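Aminotransferase, class III (Thermomicrobium roseum, PDB 6IO1) catalyses amino-group transfer as a thermostable (S)-enantioselective omega-transaminase that depends on pyridoxal 5'-phosphate. Local coordinates at residues E99-L104 and A334-D339; L107-L112 and L272-Q276; D283-F287 and G299-S304. All coordinates share one frame; numbering follows the deposited sequence.

Contact 1 (E99-L104 and A334-D339)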
loop_
_atom_site.group_PDB
_atom_site.type_symbol
_atom_site.label_atom_id
_atom_site.label_comp_id
_atom_site.label_asym_id
_atom_site.label_seq_id
_atom_site.Cartn_x
_atom_site.Cartn_y
_atom_site.Cartn_z
ATOM N N GLU B 99 -12.996 -16.818 -1.490
ATOM C CA GLU B 99 -12.735 -17.917 -0.566
ATOM C C GLU B 99 -11.934 -17.445 0.641
ATOM O O GLU B 99 -12.196 -17.872 1.771
ATOM C CB GLU B 99 -12.014 -19.056 -1.287
ATOM C CG GLU B 99 -12.826 -19.702 -2.405
ATOM C CD GLU B 99 -13.950 -20.595 -1.898
ATOM O OE1 GLU B 99 -14.180 -20.649 -0.671
ATOM O OE2 GLU B 99 -14.608 -21.248 -2.735
ATOM N N LEU B 100 -10.957 -16.561 0.423
ATOM C CA LEU B 100 -10.191 -16.024 1.542
ATOM C C LEU B 100 -11.077 -15.212 2.473
ATOM O O LEU B 100 -10.933 -15.288 3.698
ATOM C CB LEU B 100 -9.028 -15.173 1.031
ATOM C CG LEU B 100 -8.127 -14.598 2.126
ATOM C CD1 LEU B 100 -7.442 -15.717 2.899
ATOM C CD2 LEU B 100 -7.102 -13.640 1.542
ATOM N N ALA B 101 -11.998 -14.423 1.914
ATOM C CA ALA B 101 -12.902 -13.647 2.758
ATOM C C ALA B 101 -13.765 -14.557 3.624
ATOM O O ALA B 101 -13.909 -14.326 4.832
ATOM C CB ALA B 101 -13.777 -12.738 1.895
ATOM N N ALA B 102 -14.331 -15.613 3.030
ATOM C CA ALA B 102 -15.149 -16.540 3.813
ATOM C C ALA B 102 -14.320 -17.248 4.883
ATOM O O ALA B 102 -14.757 -17.394 6.036
ATOM C CB ALA B 102 -15.817 -17.558 2.888
ATOM N N ARG B 103 -13.114 -17.691 4.520
ATOM C CA ARG B 103 -12.262 -18.389 5.473
ATOM C C ARG B 103 -11.877 -17.484 6.635
ATOM O O ARG B 103 -11.854 -17.922 7.790
ATOM C CB ARG B 103 -11.016 -18.914 4.764
ATOM C CG ARG B 103 -10.231 -19.930 5.560
ATOM C CD ARG B 103 -9.256 -20.656 4.661
ATOM N NE ARG B 103 -8.626 -21.786 5.331
ATOM C CZ ARG B 103 -7.621 -22.484 4.817
ATOM N NH1 ARG B 103 -7.119 -22.152 3.635
ATOM N NH2 ARG B 103 -7.104 -23.502 5.491
ATOM N N LEU B 104 -11.557 -16.220 6.347
ATOM C CA LEU B 104 -11.251 -15.272 7.411
ATOM C C LEU B 104 -12.469 -14.995 8.279
ATOM O O LEU B 104 -12.329 -14.784 9.488
ATOM C CB LEU B 104 -10.713 -13.971 6.817
ATOM C CG LEU B 104 -9.327 -14.051 6.174
ATOM C CD1 LEU B 104 -8.894 -12.683 5.675
ATOM C CD2 LEU B 104 -8.310 -14.620 7.151
ATOM N N ALA B 334 -2.234 -16.712 0.209
ATOM C CA ALA B 334 -2.725 -16.635 1.581
ATOM C C ALA B 334 -3.502 -17.886 1.962
ATOM O O ALA B 334 -3.385 -18.376 3.089
ATOM C CB ALA B 334 -3.600 -15.396 1.759
ATOM N N LEU B 335 -4.322 -18.402 1.046
ATOM C CA LEU B 335 -5.066 -19.626 1.326
ATOM C C LEU B 335 -4.118 -20.795 1.574
ATOM O O LEU B 335 -4.300 -21.563 2.528
ATOM C CB LEU B 335 -6.018 -19.941 0.171
ATOM C CG LEU B 335 -7.216 -19.007 -0.007
ATOM C CD1 LEU B 335 -7.965 -19.333 -1.290
ATOM C CD2 LEU B 335 -8.145 -19.086 1.195
ATOM N N ARG B 336 -3.088 -20.932 0.735
ATOM C CA ARG B 336 -2.119 -22.010 0.943
ATOM C C ARG B 336 -1.348 -21.822 2.250
ATOM O O ARG B 336 -1.105 -22.789 2.993
ATOM C CB ARG B 336 -1.160 -22.084 -0.243
ATOM C CG ARG B 336 -0.586 -23.466 -0.490
ATOM C CD ARG B 336 -1.644 -24.415 -1.023
ATOM N NE ARG B 336 -1.143 -25.781 -1.123
ATOM C CZ ARG B 336 -1.170 -26.660 -0.128
ATOM N NH1 ARG B 336 -1.705 -26.326 1.038
ATOM N NH2 ARG B 336 -0.688 -27.882 -0.306
ATOM N N ASN B 337 -0.953 -20.581 2.543
ATOM C CA ASN B 337 -0.247 -20.281 3.782
ATOM C C ASN B 337 -1.103 -20.612 4.995
ATOM O O ASN B 337 -0.598 -21.127 5.996
ATOM C CB ASN B 337 0.167 -18.809 3.794
ATOM C CG ASN B 337 0.925 -18.425 5.045
ATOM O OD1 ASN B 337 2.040 -18.888 5.274
ATOM N ND2 ASN B 337 0.324 -17.568 5.860
ATOM N N LEU B 338 -2.398 -20.298 4.930
ATOM C CA LEU B 338 -3.308 -20.649 6.014
ATOM C C LEU B 338 -3.449 -22.158 6.142
ATOM O O LEU B 338 -3.543 -22.684 7.256
ATOM C CB LEU B 338 -4.671 -19.998 5.786
ATOM C CG LEU B 338 -4.731 -18.494 6.055
ATOM C CD1 LEU B 338 -6.142 -17.964 5.858
ATOM C CD2 LEU B 338 -4.227 -18.188 7.454
ATOM N N ASP B 339 -3.464 -22.872 5.011
ATOM C CA ASP B 339 -3.482 -24.331 5.066
ATOM C C ASP B 339 -2.305 -24.847 5.879
ATOM O O ASP B 339 -2.468 -25.662 6.796
ATOM C CB ASP B 339 -3.433 -24.920 3.654
ATOM C CG ASP B 339 -4.695 -24.666 2.864
ATOM O OD1 ASP B 339 -5.716 -24.289 3.472
ATOM O OD2 ASP B 339 -4.666 -24.849 1.629
#

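Contact 2 (L107-L112 and L272-Q276)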
loop_
_atom_site.group_PDB
_atom_site.type_symbol
_atom_site.label_atom_id
_atom_site.label_comp_id
_atom_site.label_asym_id
_atom_site.label_seq_id
_atom_site.Cartn_x
_atom_site.Cartn_y
_atom_site.Cartn_z
ATOM N N LEU B 107 -12.304 -17.815 10.630
ATOM C CA LEU B 107 -11.170 -17.805 11.553
ATOM C C LEU B 107 -11.263 -16.673 12.571
ATOM O O LEU B 107 -10.911 -16.860 13.743
ATOM C CB LEU B 107 -9.861 -17.720 10.768
ATOM C CG LEU B 107 -9.518 -18.976 9.968
ATOM C CD1 LEU B 107 -8.235 -18.788 9.174
ATOM C CD2 LEU B 107 -9.411 -20.184 10.888
ATOM N N PHE B 108 -11.720 -15.499 12.155
ATOM C CA PHE B 108 -11.830 -14.388 13.095
ATOM C C PHE B 108 -13.066 -14.577 13.970
ATOM O O PHE B 108 -14.170 -14.744 13.442
ATOM C CB PHE B 108 -11.901 -13.052 12.358
ATOM C CG PHE B 108 -10.555 -12.487 11.993
ATOM C CD1 PHE B 108 -9.714 -11.976 12.969
ATOM C CD2 PHE B 108 -10.134 -12.458 10.673
ATOM C CE1 PHE B 108 -8.478 -11.452 12.636
ATOM C CE2 PHE B 108 -8.899 -11.934 10.334
ATOM C CZ PHE B 108 -8.071 -11.431 11.317
ATOM N N PRO B 109 -12.918 -14.568 15.295
ATOM C CA PRO B 109 -14.054 -14.887 16.169
ATOM C C PRO B 109 -15.178 -13.868 16.062
ATOM O O PRO B 109 -14.957 -12.682 15.805
ATOM C CB PRO B 109 -13.436 -14.882 17.573
ATOM C CG PRO B 109 -11.966 -15.028 17.359
ATOM C CD PRO B 109 -11.669 -14.377 16.047
ATOM N N GLY B 110 -16.400 -14.354 16.267
ATOM C CA GLY B 110 -17.570 -13.513 16.332
ATOM C C GLY B 110 -17.999 -12.953 14.992
ATOM O O GLY B 110 -17.656 -13.477 13.928
ATOM N N PRO B 111 -18.750 -11.850 15.025
ATOM C CA PRO B 111 -19.332 -11.316 13.786
ATOM C C PRO B 111 -18.345 -10.521 12.945
ATOM O O PRO B 111 -18.758 -9.733 12.089
ATOM C CB PRO B 111 -20.479 -10.428 14.287
ATOM C CG PRO B 111 -20.141 -10.092 15.700
ATOM C CD PRO B 111 -19.117 -11.064 16.214
ATOM N N LEU B 112 -17.045 -10.728 13.160
ATOM C CA LEU B 112 -16.023 -10.145 12.290
ATOM C C LEU B 112 -16.036 -10.950 10.997
ATOM O O LEU B 112 -15.228 -11.855 10.772
ATOM C CB LEU B 112 -14.654 -10.167 12.957
ATOM C CG LEU B 112 -14.396 -9.160 14.077
ATOM C CD1 LEU B 112 -13.091 -9.485 14.780
ATOM C CD2 LEU B 112 -14.374 -7.743 13.529
ATOM N N LEU B 272 -3.849 -17.970 17.359
ATOM C CA LEU B 272 -3.978 -17.523 15.975
ATOM C C LEU B 272 -4.024 -16.002 15.888
ATOM O O LEU B 272 -3.377 -15.404 15.021
ATOM C CB LEU B 272 -5.219 -18.136 15.329
ATOM C CG LEU B 272 -5.322 -17.886 13.822
ATOM C CD1 LEU B 272 -4.050 -18.341 13.120
ATOM C CD2 LEU B 272 -6.540 -18.579 13.233
ATOM N N PHE B 273 -4.767 -15.357 16.783
ATOM C CA PHE B 273 -4.839 -13.905 16.825
ATOM C C PHE B 273 -4.652 -13.416 18.252
ATOM O O PHE B 273 -4.988 -14.109 19.216
ATOM C CB PHE B 273 -6.168 -13.394 16.260
ATOM C CG PHE B 273 -6.422 -13.819 14.844
ATOM C CD1 PHE B 273 -5.609 -13.370 13.817
ATOM C CD2 PHE B 273 -7.469 -14.672 14.540
ATOM C CE1 PHE B 273 -5.837 -13.760 12.512
ATOM C CE2 PHE B 273 -7.703 -15.066 13.236
ATOM C CZ PHE B 273 -6.886 -14.609 12.222
ATOM N N GLY B 274 -4.097 -12.207 18.374
ATOM C CA GLY B 274 -3.866 -11.633 19.687
ATOM C C GLY B 274 -5.139 -11.342 20.457
ATOM O O GLY B 274 -5.129 -11.332 21.692
ATOM N N MET B 275 -6.244 -11.079 19.748
ATOM C CA MET B 275 -7.519 -10.835 20.421
ATOM C C MET B 275 -7.905 -12.006 21.316
ATOM O O MET B 275 -8.493 -11.811 22.386
ATOM C CB MET B 275 -8.626 -10.540 19.399
ATOM C CG MET B 275 -8.947 -11.666 18.416
ATOM S SD MET B 275 -9.885 -11.124 16.969
ATOM C CE MET B 275 -11.571 -11.194 17.573
ATOM N N GLN B 276 -7.595 -13.232 20.888
ATOM C CA GLN B 276 -7.887 -14.396 21.718
ATOM C C GLN B 276 -7.044 -14.400 22.988
ATOM O O GLN B 276 -7.530 -14.787 24.056
ATOM C CB GLN B 276 -7.664 -15.685 20.927
ATOM C CG GLN B 276 -8.031 -16.935 21.710
ATOM C CD GLN B 276 -8.015 -18.193 20.867
ATOM O OE1 GLN B 276 -7.872 -18.136 19.646
ATOM N NE2 GLN B 276 -8.164 -19.342 21.518
#

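Contact 3 (D283-F287 and G299-S304)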
loop_
_atom_site.group_PDB
_atom_site.type_symbol
_atom_site.label_atom_id
_atom_site.label_comp_id
_atom_site.label_asym_id
_atom_site.label_seq_id
_atom_site.Cartn_x
_atom_site.Cartn_y
_atom_site.Cartn_z
ATOM N N ASP B 283 -14.496 -4.213 17.019
ATOM C CA ASP B 283 -15.425 -3.922 15.935
ATOM C C ASP B 283 -14.725 -3.988 14.586
ATOM O O ASP B 283 -15.338 -4.378 13.586
ATOM C CB ASP B 283 -16.061 -2.548 16.142
ATOM C CG ASP B 283 -16.630 -2.374 17.537
ATOM O OD1 ASP B 283 -17.680 -2.981 17.834
ATOM O OD2 ASP B 283 -16.024 -1.633 18.339
ATOM N N ILE B 284 -13.449 -3.610 14.543
ATOM C CA ILE B 284 -12.646 -3.634 13.327
ATOM C C ILE B 284 -11.287 -4.233 13.664
ATOM O O ILE B 284 -10.715 -3.946 14.720
ATOM C CB ILE B 284 -12.484 -2.224 12.718
ATOM C CG1 ILE B 284 -13.846 -1.599 12.421
ATOM C CG2 ILE B 284 -11.648 -2.275 11.454
ATOM C CD1 ILE B 284 -13.775 -0.139 12.035
ATOM N N VAL B 285 -10.777 -5.071 12.767
ATOM C CA VAL B 285 -9.459 -5.672 12.903
ATOM C C VAL B 285 -8.681 -5.419 11.618
ATOM O O VAL B 285 -9.247 -5.464 10.521
ATOM C CB VAL B 285 -9.540 -7.183 13.210
ATOM C CG1 VAL B 285 -10.263 -7.933 12.094
ATOM C CG2 VAL B 285 -8.152 -7.741 13.411
ATOM N N THR B 286 -7.396 -5.117 11.754
ATOM C CA THR B 286 -6.513 -4.931 10.613
ATOM C C THR B 286 -5.415 -5.979 10.659
ATOM O O THR B 286 -4.911 -6.316 11.736
ATOM C CB THR B 286 -5.898 -3.529 10.597
ATOM O OG1 THR B 286 -5.053 -3.362 11.741
ATOM C CG2 THR B 286 -6.987 -2.475 10.620
ATOM N N PHE B 287 -5.043 -6.496 9.492
ATOM C CA PHE B 287 -4.048 -7.555 9.432
ATOM C C PHE B 287 -3.179 -7.375 8.199
ATOM O O PHE B 287 -3.562 -6.718 7.230
ATOM C CB PHE B 287 -4.696 -8.948 9.428
ATOM C CG PHE B 287 -5.835 -9.090 8.457
ATOM C CD1 PHE B 287 -7.123 -8.736 8.823
ATOM C CD2 PHE B 287 -5.621 -9.594 7.184
ATOM C CE1 PHE B 287 -8.174 -8.870 7.938
ATOM C CE2 PHE B 287 -6.669 -9.732 6.294
ATOM C CZ PHE B 287 -7.947 -9.369 6.671
ATOM N N GLY B 299 -2.748 -7.531 2.779
ATOM C CA GLY B 299 -3.249 -6.985 4.020
ATOM C C GLY B 299 -4.759 -6.995 3.950
ATOM O O GLY B 299 -5.343 -7.363 2.931
ATOM N N GLY B 300 -5.399 -6.592 5.037
ATOM C CA GLY B 300 -6.849 -6.537 4.999
ATOM C C GLY B 300 -7.443 -5.909 6.238
ATOM O O GLY B 300 -6.772 -5.712 7.257
ATOM N N VAL B 301 -8.736 -5.614 6.124
ATOM C CA VAL B 301 -9.553 -5.094 7.210
ATOM C C VAL B 301 -10.791 -5.967 7.326
ATOM O O VAL B 301 -11.462 -6.238 6.322
ATOM C CB VAL B 301 -9.957 -3.628 6.968
ATOM C CG1 VAL B 301 -10.845 -3.127 8.091
ATOM C CG2 VAL B 301 -8.727 -2.758 6.825
ATOM N N GLY B 302 -11.092 -6.403 8.545
ATOM C CA GLY B 302 -12.308 -7.132 8.847
ATOM C C GLY B 302 -13.187 -6.308 9.772
ATOM O O GLY B 302 -12.713 -5.748 10.760
ATOM N N VAL B 303 -14.466 -6.241 9.431
ATOM C CA VAL B 303 -15.441 -5.473 10.183
ATOM C C VAL B 303 -16.590 -6.382 10.592
ATOM O O VAL B 303 -16.876 -7.419 9.966
ATOM C CB VAL B 303 -15.965 -4.249 9.399
ATOM C CG1 VAL B 303 -14.808 -3.388 8.914
ATOM C CG2 VAL B 303 -16.840 -4.690 8.237
ATOM N N SER B 304 -17.241 -5.961 11.675
ATOM C CA SER B 304 -18.379 -6.633 12.266
ATOM C C SER B 304 -19.599 -6.517 11.362
ATOM O O SER B 304 -19.660 -5.690 10.447
ATOM C CB SER B 304 -18.694 -6.036 13.638
ATOM O OG SER B 304 -19.164 -4.704 13.514
HETATM O O HOH W 1 -19.421 -3.480 15.951
#

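Contact 1 (E99-L104 and A334-D339)
Both terminal nitrogens of Arg103 converge on one carboxylate oxygen of Asp339, instead of sharing its two oxygens in the usual paired fashion. NH1 and NH2 of Arg103 each lie 2.6 Å from Asp339 OD1, so both N-H bonds reach it bent. OD1 sits close to the guanidinium plane, while the carboxylate is turned 45° to that plane; NH2 comes in nearly along the C-O bond and NH1 from above the carboxylate. The Arg103 chain reaches this far because CG stands anti to the backbone N (chi1 -166°) and the rest runs out extended. On the way CD passes Leu335 CD2, and Leu338 CB lies over one face of the guanidinium, 3.9 Å from NH1. NH1 also makes a weak bond to Leu335 O at 3.1 Å. The other carboxylate oxygen, OD2, takes a long, weak salt bridge from Arg336 NH1, completing a small charged network.

The segments lie on helices 95-107 and 328-344, in the large cofactor-binding domain of a fold-type-I aminotransferase; over 99-104 and 334-339 the axes approach to 10.6 Å, at 36° to each other. Beneath the charges the packing is aliphatic. Leu335 CD2 rests against the backbone of Leu100, 3.7 Å from its CA. Leu100 then splits its methyls: CD2 meets Ala334 CB at 3.9 Å, while CD1 meets Leu338 CD1, which also touches Leu104 CD2. Behind them Leu100 and Leu104 lean on Phe117 of strand 112-118, and on the other flank Glu99 forms a salt bridge with Lys14 of the second subunit.

Contact 2 (L107-L112 and L272-Q276)
Phe108 and Phe273 both carry their rings beside the backbone N and anti to the carbonyl carbon (chi1 -84° and -58°), which brings the two rings face to face from opposite segments. They form an offset stack with centroids 4.0 Å apart and planes only 13° from parallel. Phe108 CE1 lies over the middle of the Phe273 ring, and the shortest approach is 3.4 Å, from Phe108 CZ to Phe273 CE1. Leu272 CG lies against the opposite face of Phe273, toward its rim, and Leu107 O meets the ring's edge in plane, 3.7 Å from CE2. Phe266 adds an edge-to-face contact with Phe273.

The contact packs the loop between helix 95-107 and strand 112-118 against the start of helix 274-278, within the large domain of the fold-type-I aminotransferase. The carboxylate of Glu261 accepts hydrogen bonds from the first two amides there, Gly274 N and Met275 N.

Met275 packs beside the stack. Its sulfur stands at the edge of Phe108, SD lying 5.4 Å from the ring centroid, a Met-aromatic contact. A bend at the last torsion turns the methyl toward the loop, where CE packs on Pro109 CD at 3.5 Å and meets Leu112 CD1 tip to tip at 3.6 Å. At the other end Leu107 CD2 touches Leu272 CD2 at 4.0 Å, the two chains crossing at about a right angle.

Contact 3 (D283-F287 and G299-S304)
Backbone hydrogen bonds tie Val285 to Gly302 and Phe287 to Gly300, two antiparallel hydrogen-bonded pairs. Val285 N to Gly302 O and Gly302 N to Val285 O are both 2.9 Å and nearly straight, with the donors in the carbonyl planes. The Phe287 pair is less regular: Gly300 N approaches Phe287 O tilted 32° from the carbonyl plane. A fifth bond, Ser304 N to Asp283 O at 3.1 Å, closes the far end. There a water donates to Asp283 OD1 at 2.6 Å and is also bonded to Ser304 OG at 2.7 Å, while Asp283 OD2 accepts from Leu257 N. Ser304 is the N-cap of helix 305-312.

These strands are a hairpin in the seven-stranded sheet of the fold-type-I large domain, and 299-304 is its one antiparallel strand, lying between 284-287 and 112-118.

Across these strands the aromatic contact comes from Phe287. Its CG sits between the backbone N and the carbonyl carbon (chi1 47°), which swings the ring across the neighbouring strand. Gly300 CA makes a CH-pi contact 3.7 Å from the ring centroid, with Gly300 O over the same face. Gly300, lacking a side chain, lets the ring lie close over its backbone. An alanine in place of Phe287 would probably leave the Gly300 peptide without its aromatic cover and open a gap over that strand.

Aliphatic contacts occupy the opposite face of the sheet, where Ile284 CG2 meets Val301 CG1 at 3.6 Å and Ile284 CG1 lies alongside Val303 CG1. Thr286, also on that face, bonds through OG1 to OD1 of Asn125, which lines the PMP pocket.

The three contacts sit on one side of the chain's centre, contacts 2 and 3 about 10 Å apart and contact 1 some 14 to 15 Å from either, centre to centre. The chain segments of contact 1 bracket both others, with contact 2 completed ahead of the hairpin of contact 3. Helix 95-107 runs through contact 1 into contact 2, and helix 274-278 leads on to the hairpin of contact 3. One apolar core joins them: Leu338 touches Leu107, Leu104 CD1 meets Phe287 CZ at 3.6 Å, and Phe108 packs on Phe287 and Val285. Packing is thus continuous from the helix pair to the central sheet, whose Thr286 side chain lies about 6 Å from the bound PMP.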